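Local coordinates for glycosyl hydrolase family 88 (PDB 3WIW), which removes unsaturated glucuronyl residues from heparin-derived oligosaccharides, acting as a heparin-specific unsaturated glucuronyl hydrolase built on an alpha6/alpha6-barrel, at residues D106-Q109 / Y110-D113; D174-M177 / N178-Y181. One frame throughout, in Å; residues are numbered along the deposited sequence. Where two conformers were deposited one is given.

How the contacts relate
Both contacts are local, each made within one short run of chain, and they follow in series: contact 1 ends before contact 2 begins. Contact 1 lies in the loop between helices 92-103 and 117-132, toward the outside of the alpha6/alpha6-barrel; contact 2 is the opening of helix 175-188, much nearer the middle of the chain. Their centres are 16 Å apart and their nearest atoms about 6 Å, so they do not touch. Helix 117-132 links them, since Ile108 and Tyr181 both pack on Leu117 and Leu121. The loop of contact 1 leads toward the predicted nucleophile, Asp116, while contact 2 begins at the predicted proton donor, Asp174.

Contact 1. Residues D106-Q109 / Y110-D113; sequences DTIQ and YVKD
A 3-10 turn in the loop joining helices 92-103 and 117-132 of the alpha6/alpha6-barrel brings Gln109 against one face of the ring of Tyr110. The turn is a worked example of a short helical segment held by side chain as well as backbone. Three successive i to i+3 bonds run through the backbone: Gln109 N to Asp106 O, then Tyr110 N to Thr107 O and Val111 N to Ile108 O, both at 3.1 Å. A water donates to both Ile108 O and Val111 O, tying the last turn to the extended residue that follows.

Gln109 and Tyr110 run side by side in the same direction. CG of Gln109 sits over the middle of the aromatic face, 3.5 Å from the ring centroid and only 7° off its normal, a CH-pi contact. The amide runs on over the same face toward the hydroxyl end, CD nearest CZ, its plane 15° from the ring's. The glutamine reaches this place because CG is wedged between the backbone N and the carbonyl carbon (chi1 75°), after which the chain runs extended. The far end of the amide is held as well: NE2 donates to Asp106 O at 3.1 Å, from above the carbonyl plane, while Gln109 N meets that oxygen from the opposite face. OE1 accepts from Asn143 on helix 138-150, so both ends of the amide are engaged and its flip is fixed.

On the other side of the turn, Ile108 turns into the protein against Leu117, Met120 and Leu121, and its CG2 lies 4.4 Å from Val111 CG2. The hydroxyl of Tyr110 is joined to the Asp106 carboxylate through one water, which lies in the ring plane, 2.6 Å from Tyr110 OH, and donates to Asp106 OD1 at 2.7 Å.

Contact 2. Residues D174-M177 / N178-Y181; sequences DNLM and NLEY
Asn178, Met177 and Leu179 sit together at the start of helix 175-188: Asn178 and Met177 both reach helix 117-132, Met177 also helix 245-262, whereas Leu179 faces helix 192-208. Asn178 folds its CB against the backbone before it, 3.6 Å from Asn175 O, with CG anti to its own carbonyl carbon (chi1 -72°). This leads the amide away: OD1 accepts from Phe119 N and ND2 donates to Asp116 OD1, which satisfies both ends of a buried group and fixes its rotation. Met177 bends at chi2 and chi3 and lies against Phe119, Trp250 and Tyr253.

Leu179 leans back over the preceding turn, its CB 3.3 Å from Leu176 O and its CD1 4.0 Å from Leu176 CD2, while His201 and Ala202 pack against it. An alanine here would keep CB beside that carbonyl but is likely to leave Leu176 CD2 without its neighbour and open a gap against His201 and Ala202.

The backbone bonds are all of the i to i+3 kind, as in a 3-10 helix: Leu179 N to Leu176 O at 3.2 Å, and weak ones from Asn178 N to Asn175 O and from Glu180 N to Met177 O. Two waters donate to Met177 O; one also accepts from Tyr181 N, bridging the kink, and the other ties the Glu180 carboxylate to that carbonyl. Asp174, the predicted proton donor, whose O accepts from Met177 N at 2.9 Å, has OD1 bonded to His218, and Asn178 bonds to the predicted nucleophile, Asp116: a helix start beside the two-aspartate active site expected of glycosyl hydrolase family 88.

Contact 1. Residues D106-Q109 / Y110-D113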
loop_
_atom_site.group_PDB
_atom_site.type_symbol
_atom_site.label_atom_id
_atom_site.label_comp_id
_atom_site.label_asym_id
_atom_site.label_seq_id
_atom_site.Cartn_x
_atom_site.Cartn_y
_atom_site.Cartn_z
ATOM N N ASP A 106 15.491 3.121 12.436
ATOM C CA ASP A 106 16.843 2.924 11.931
ATOM C C ASP A 106 17.226 1.447 11.830
ATOM O O ASP A 106 17.873 1.040 10.863
ATOM C CB ASP A 106 17.811 3.672 12.849
ATOM C CG ASP A 106 19.257 3.496 12.441
ATOM O OD1 ASP A 106 19.878 2.501 12.872
ATOM O OD2 ASP A 106 19.775 4.340 11.677
ATOM N N THR A 107 16.823 0.641 12.816
ATOM C CA THR A 107 17.238 -0.768 12.867
ATOM C C THR A 107 16.751 -1.592 11.675
ATOM O O THR A 107 17.312 -2.650 11.376
ATOM C CB THR A 107 16.804 -1.482 14.178
ATOM O OG1 THR A 107 15.389 -1.331 14.370
ATOM C CG2 THR A 107 17.567 -0.945 15.399
ATOM N N ILE A 108 15.711 -1.117 10.993
ATOM C CA ILE A 108 15.156 -1.889 9.883
ATOM C C ILE A 108 16.154 -2.041 8.729
ATOM O O ILE A 108 16.055 -2.958 7.930
ATOM C CB ILE A 108 13.820 -1.318 9.403
ATOM C CG1 ILE A 108 12.873 -1.189 10.598
ATOM C CG2 ILE A 108 13.191 -2.224 8.343
ATOM C CD1 ILE A 108 11.541 -0.595 10.213
ATOM N N GLN A 109 17.151 -1.165 8.673
ATOM C CA GLN A 109 18.168 -1.263 7.623
ATOM C C GLN A 109 19.030 -2.515 7.737
ATOM O O GLN A 109 19.836 -2.785 6.844
ATOM C CB GLN A 109 19.069 -0.039 7.638
ATOM C CG GLN A 109 20.076 -0.040 8.785
ATOM C CD GLN A 109 20.848 1.245 8.863
ATOM O OE1 GLN A 109 21.647 1.563 7.978
ATOM N NE2 GLN A 109 20.620 1.992 9.923
ATOM N N TYR A 110 18.879 -3.273 8.821
ATOM C CA TYR A 110 19.663 -4.498 9.021
ATOM C C TYR A 110 18.803 -5.757 8.851
ATOM O O TYR A 110 19.293 -6.869 8.999
ATOM C CB TYR A 110 20.340 -4.488 10.396
ATOM C CG TYR A 110 21.152 -3.262 10.644
ATOM C CD1 TYR A 110 22.309 -3.011 9.912
ATOM C CD2 TYR A 110 20.782 -2.357 11.633
ATOM C CE1 TYR A 110 23.071 -1.874 10.157
ATOM C CE2 TYR A 110 21.532 -1.224 11.883
ATOM C CZ TYR A 110 22.666 -0.989 11.135
ATOM O OH TYR A 110 23.416 0.124 11.366
ATOM N N VAL A 111 17.520 -5.582 8.547
ATOM C CA VAL A 111 16.595 -6.709 8.449
ATOM C C VAL A 111 16.701 -7.414 7.091
ATOM O O VAL A 111 16.624 -6.773 6.034
ATOM C CB VAL A 111 15.155 -6.231 8.699
ATOM C CG1 VAL A 111 14.154 -7.348 8.394
ATOM C CG2 VAL A 111 15.015 -5.748 10.149
ATOM N N LYS A 112 16.833 -8.742 7.135
ATOM C CA LYS A 112 17.134 -9.552 5.952
ATOM C C LYS A 112 16.062 -10.569 5.586
ATOM O O LYS A 112 16.119 -11.163 4.503
ATOM C CB LYS A 112 18.460 -10.279 6.143
ATOM C CG LYS A 112 19.626 -9.336 6.288
ATOM C CD LYS A 112 20.896 -10.120 6.552
ATOM C CE LYS A 112 22.087 -9.203 6.724
ATOM N NZ LYS A 112 22.436 -8.505 5.453
ATOM N N ASP A 113 15.082 -10.764 6.469
ATOM C CA ASP A 113 14.171 -11.913 6.341
ATOM C C ASP A 113 12.834 -11.652 5.656
ATOM O O ASP A 113 11.949 -12.514 5.676
ATOM C CB ASP A 113 13.937 -12.573 7.700
ATOM C CG ASP A 113 13.168 -11.684 8.685
ATOM O OD1 ASP A 113 12.869 -10.503 8.382
ATOM O OD2 ASP A 113 12.861 -12.186 9.795
HETATM O O HOH W 1 22.528 1.929 12.961
HETATM O O HOH W 2 17.189 -4.095 5.593
#

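Contact 2. Residues D174-M177 / N178-Y181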
loop_
_atom_site.group_PDB
_atom_site.type_symbol
_atom_site.label_atom_id
_atom_site.label_comp_id
_atom_site.label_asym_id
_atom_site.label_seq_id
_atom_site.Cartn_x
_atom_site.Cartn_y
_atom_site.Cartn_z
ATOM N N ASP A 174 1.336 -8.947 -2.663
ATOM C CA ASP A 174 1.725 -7.719 -1.949
ATOM C C ASP A 174 3.176 -7.314 -2.281
ATOM O O ASP A 174 3.541 -6.139 -2.165
ATOM C CB ASP A 174 1.620 -7.871 -0.424
ATOM C CG ASP A 174 0.454 -8.750 0.058
ATOM O OD1 ASP A 174 0.169 -9.829 -0.514
ATOM O OD2 ASP A 174 -0.112 -8.388 1.108
ATOM N N ASN A 175 4.006 -8.287 -2.661
ATOM C CA ASN A 175 5.426 -8.061 -2.957
ATOM C C ASN A 175 5.576 -7.064 -4.125
ATOM O O ASN A 175 6.613 -6.396 -4.218
ATOM C CB ASN A 175 6.098 -9.417 -3.241
ATOM C CG ASN A 175 7.624 -9.461 -3.009
ATOM O OD1 ASN A 175 8.129 -10.498 -2.533
ATOM N ND2 ASN A 175 8.356 -8.394 -3.356
ATOM N N LEU A 176 4.568 -6.940 -4.999
ATOM C CA LEU A 176 4.637 -5.899 -6.042
ATOM C C LEU A 176 4.889 -4.514 -5.443
ATOM O O LEU A 176 5.574 -3.679 -6.045
ATOM C CB LEU A 176 3.377 -5.866 -6.915
ATOM C CG LEU A 176 3.199 -7.078 -7.833
ATOM C CD1 LEU A 176 1.742 -7.116 -8.288
ATOM C CD2 LEU A 176 4.152 -7.019 -9.031
ATOM N N MET A 177 4.290 -4.237 -4.286
ATOM C CA MET A 177 4.388 -2.897 -3.701
ATOM C C MET A 177 5.813 -2.600 -3.287
ATOM O O MET A 177 6.254 -1.452 -3.364
ATOM C CB MET A 177 3.450 -2.786 -2.500
ATOM C CG MET A 177 1.983 -3.014 -2.861
ATOM S SD MET A 177 1.301 -1.740 -3.937
ATOM C CE MET A 177 1.350 -0.344 -2.798
ATOM N N ASN A 178 6.517 -3.636 -2.826
ATOM C CA ASN A 178 7.895 -3.511 -2.372
ATOM C C ASN A 178 8.893 -3.278 -3.506
ATOM O O ASN A 178 10.032 -2.942 -3.257
ATOM C CB ASN A 178 8.231 -4.728 -1.520
ATOM C CG ASN A 178 7.535 -4.682 -0.189
ATOM O OD1 ASN A 178 7.687 -3.717 0.556
ATOM N ND2 ASN A 178 6.744 -5.712 0.123
ATOM N N LEU A 179 8.467 -3.453 -4.755
ATOM C CA LEU A 179 9.325 -3.159 -5.905
ATOM C C LEU A 179 9.647 -1.676 -6.052
ATOM O O LEU A 179 10.709 -1.335 -6.573
ATOM C CB LEU A 179 8.707 -3.682 -7.197
ATOM C CG LEU A 179 8.367 -5.169 -7.208
ATOM C CD1 LEU A 179 7.850 -5.537 -8.588
ATOM C CD2 LEU A 179 9.545 -6.037 -6.766
ATOM N N GLU A 180 8.755 -0.802 -5.571
ATOM C CA GLU A 180 8.941 0.638 -5.770
ATOM C C GLU A 180 10.295 1.070 -5.171
ATOM O O GLU A 180 11.060 1.837 -5.773
ATOM C CB GLU A 180 7.785 1.429 -5.152
ATOM C CG GLU A 180 7.868 2.895 -5.579
ATOM C CD GLU A 180 6.760 3.755 -5.042
ATOM O OE1 GLU A 180 6.873 4.995 -5.128
ATOM O OE2 GLU A 180 5.746 3.204 -4.595
ATOM N N TYR A 181 10.569 0.560 -3.974
ATOM C CA TYR A 181 11.827 0.792 -3.281
ATOM C C TYR A 181 13.023 0.445 -4.168
ATOM O O TYR A 181 13.969 1.249 -4.294
ATOM C CB TYR A 181 11.836 -0.059 -2.027
ATOM C CG TYR A 181 12.978 0.183 -1.037
ATOM C CD1 TYR A 181 13.882 1.253 -1.139
ATOM C CD2 TYR A 181 13.115 -0.695 0.050
ATOM C CE1 TYR A 181 14.890 1.418 -0.166
ATOM C CE2 TYR A 181 14.077 -0.540 1.008
ATOM C CZ TYR A 181 14.970 0.507 0.905
ATOM O OH TYR A 181 15.913 0.634 1.892
HETATM O O HOH W 3 8.315 -0.055 -2.021
HETATM O O HOH W 4 4.651 0.879 -3.613
#